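Local coordinates for protein endoglucanase CEL5A (Eubacterium cellulosolvens, PDB 4AEM) that probably binds plant cell-wall beta-glucans, xyloglucan among them, through this non-catalytic carbohydrate-binding module of a family 5 endoglucanase, at residues S76-V81 and K89-K94. Residues are numbered along the deposited sequence; the frame is centred on the assembly and turned at random.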
loop_
_atom_site.group_PDB
_atom_site.type_symbol
_atom_site.label_atom_id
_atom_site.label_comp_id
_atom_site.label_asym_id
_atom_site.label_seq_id
_atom_site.Cartn_x
_atom_site.Cartn_y
_atom_site.Cartn_z
ATOM N N SER A 76 8.550 2.706 -2.127
ATOM C CA SER A 76 8.539 2.103 -3.471
ATOM C C SER A 76 8.761 0.610 -3.386
ATOM O O SER A 76 9.329 0.207 -2.421
ATOM C CB SER A 76 9.749 2.643 -4.207
ATOM O OG SER A 76 9.409 3.916 -4.689
ATOM N N PRO A 77 8.445 -0.205 -4.436
ATOM C CA PRO A 77 8.716 -1.661 -4.212
ATOM C C PRO A 77 10.187 -1.996 -3.882
ATOM O O PRO A 77 11.100 -1.255 -4.238
ATOM C CB PRO A 77 8.331 -2.315 -5.568
ATOM C CG PRO A 77 7.579 -1.266 -6.333
ATOM C CD PRO A 77 7.924 0.078 -5.795
ATOM N N TYR A 78 10.392 -3.097 -3.179
ATOM C CA TYR A 78 11.690 -3.747 -3.007
ATOM C C TYR A 78 12.230 -4.211 -4.368
ATOM O O TYR A 78 13.398 -4.029 -4.658
ATOM C CB TYR A 78 11.526 -4.940 -1.993
ATOM C CG TYR A 78 12.840 -5.485 -1.464
ATOM C CD1 TYR A 78 13.925 -4.640 -1.232
ATOM C CD2 TYR A 78 12.999 -6.859 -1.255
ATOM C CE1 TYR A 78 15.156 -5.133 -0.816
ATOM C CE2 TYR A 78 14.192 -7.384 -0.765
ATOM C CZ TYR A 78 15.272 -6.531 -0.558
ATOM O OH TYR A 78 16.438 -7.088 -0.144
ATOM N N TYR A 79 11.361 -4.782 -5.219
ATOM C CA TYR A 79 11.710 -5.099 -6.570
ATOM C C TYR A 79 10.433 -5.136 -7.413
ATOM O O TYR A 79 9.354 -5.375 -6.922
ATOM C CB TYR A 79 12.448 -6.444 -6.671
ATOM C CG TYR A 79 11.712 -7.674 -6.084
ATOM C CD1 TYR A 79 10.878 -8.438 -6.872
ATOM C CD2 TYR A 79 11.923 -8.103 -4.749
ATOM C CE1 TYR A 79 10.225 -9.558 -6.370
ATOM C CE2 TYR A 79 11.268 -9.225 -4.238
ATOM C CZ TYR A 79 10.425 -9.944 -5.045
ATOM O OH TYR A 79 9.700 -11.069 -4.589
ATOM N N VAL A 80 10.564 -4.919 -8.693
ATOM C CA VAL A 80 9.477 -5.127 -9.621
ATOM C C VAL A 80 10.026 -6.110 -10.670
ATOM O O VAL A 80 11.042 -5.853 -11.279
ATOM C CB VAL A 80 9.151 -3.775 -10.298
ATOM C CG1 VAL A 80 8.077 -3.948 -11.361
ATOM C CG2 VAL A 80 8.695 -2.743 -9.258
ATOM N N VAL A 81 9.324 -7.196 -10.943
ATOM C CA VAL A 81 9.841 -8.185 -11.836
ATOM C C VAL A 81 8.687 -8.701 -12.660
ATOM O O VAL A 81 7.634 -9.084 -12.120
ATOM C CB VAL A 81 10.488 -9.324 -11.004
ATOM C CG1 VAL A 81 10.683 -10.596 -11.812
ATOM C CG2 VAL A 81 11.823 -8.828 -10.434
ATOM N N LYS A 89 7.491 -6.204 4.648
ATOM C CA LYS A 89 7.368 -5.668 6.002
ATOM C C LYS A 89 8.585 -4.908 6.430
ATOM O O LYS A 89 8.392 -3.868 7.073
ATOM C CB LYS A 89 7.128 -6.775 7.019
ATOM C CG LYS A 89 6.971 -6.258 8.423
ATOM C CD LYS A 89 6.484 -7.393 9.323
ATOM C CE LYS A 89 6.194 -6.948 10.743
ATOM N NZ LYS A 89 5.629 -8.048 11.631
ATOM N N GLU A 90 9.817 -5.424 6.174
ATOM C CA GLU A 90 11.090 -4.742 6.574
ATOM C C GLU A 90 11.036 -3.337 6.078
ATOM O O GLU A 90 11.371 -2.398 6.812
ATOM C CB GLU A 90 12.441 -5.352 6.011
ATOM C CG GLU A 90 12.658 -5.128 4.454
ATOM C CD GLU A 90 14.063 -4.678 3.888
ATOM O OE1 GLU A 90 14.493 -3.523 4.046
ATOM O OE2 GLU A 90 14.719 -5.457 3.163
ATOM N N GLN A 91 10.671 -3.173 4.794
ATOM C CA GLN A 91 10.753 -1.839 4.137
ATOM C C GLN A 91 9.761 -0.859 4.777
ATOM O O GLN A 91 10.122 0.217 5.131
ATOM C CB GLN A 91 10.341 -1.898 2.695
ATOM C CG GLN A 91 11.247 -2.431 1.632
ATOM C CD GLN A 91 10.570 -2.137 0.305
ATOM O OE1 GLN A 91 10.970 -1.253 -0.452
ATOM N NE2 GLN A 91 9.480 -2.814 0.065
ATOM N N ILE A 92 8.517 -1.286 4.959
ATOM C CA ILE A 92 7.495 -0.443 5.555
ATOM C C ILE A 92 7.685 -0.140 7.042
ATOM O O ILE A 92 7.506 1.022 7.502
ATOM C CB ILE A 92 6.071 -0.947 5.205
ATOM C CG1 ILE A 92 5.045 0.221 5.304
ATOM C CG2 ILE A 92 5.715 -2.207 5.975
ATOM C CD1 ILE A 92 5.335 1.453 4.385
ATOM N N ALA A 93 8.098 -1.146 7.784
ATOM C CA ALA A 93 8.474 -0.956 9.181
ATOM C C ALA A 93 9.659 0.025 9.266
ATOM O O ALA A 93 9.679 0.856 10.135
ATOM C CB ALA A 93 8.814 -2.295 9.814
ATOM N N LYS A 94 10.631 -0.033 8.352
ATOM C CA LYS A 94 11.699 1.000 8.382
ATOM C C LYS A 94 11.141 2.408 8.108
ATOM O O LYS A 94 11.521 3.373 8.780
ATOM C CB LYS A 94 12.836 0.671 7.416
ATOM C CG LYS A 94 13.705 -0.512 7.827
ATOM C CD LYS A 94 14.855 -0.762 6.858
ATOM C CE LYS A 94 15.555 -1.993 7.395
ATOM N NZ LYS A 94 16.261 -2.681 6.292
#
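Gln91 reaches from the first turn of helix 89-96 to the backbone of Ser76, Pro77 and Tyr78, the linker that carries the chain from strand 71-75 into strand 79-81. Its CG lies anti to the carbonyl carbon (chi1 -77°) and the chain stays extended beyond, which brings the amide alongside the linker; a long, uncharged side chain suits this span. Its carbon CD lies 3.7 Å from Tyr78 CB. With an alanine here, a gap would probably open between helix and linker, and Tyr78 CB would lose its packing against the amide.

The Tyr78 ring has Glu90 OE2 over one face, 3.9 Å from CZ, in one of two modelled conformers of Glu90. Ring and carboxylate planes are inclined by 53°, a loose approach rather than a stack. In that conformer Lys94 NZ forms a salt bridge with Glu90 OE1 at 3.0 Å, coming from above the carboxylate plane; lysine four residues on is well placed for it.

Tyr78 and Tyr79 both face Val86 of strand 84-88, a classic beta bulge. The contact thus sets the helix beside the linker between the module's two antiparallel sheets, where the salt bridge, when formed, is likely to temper the carboxylate's charge beside the ring.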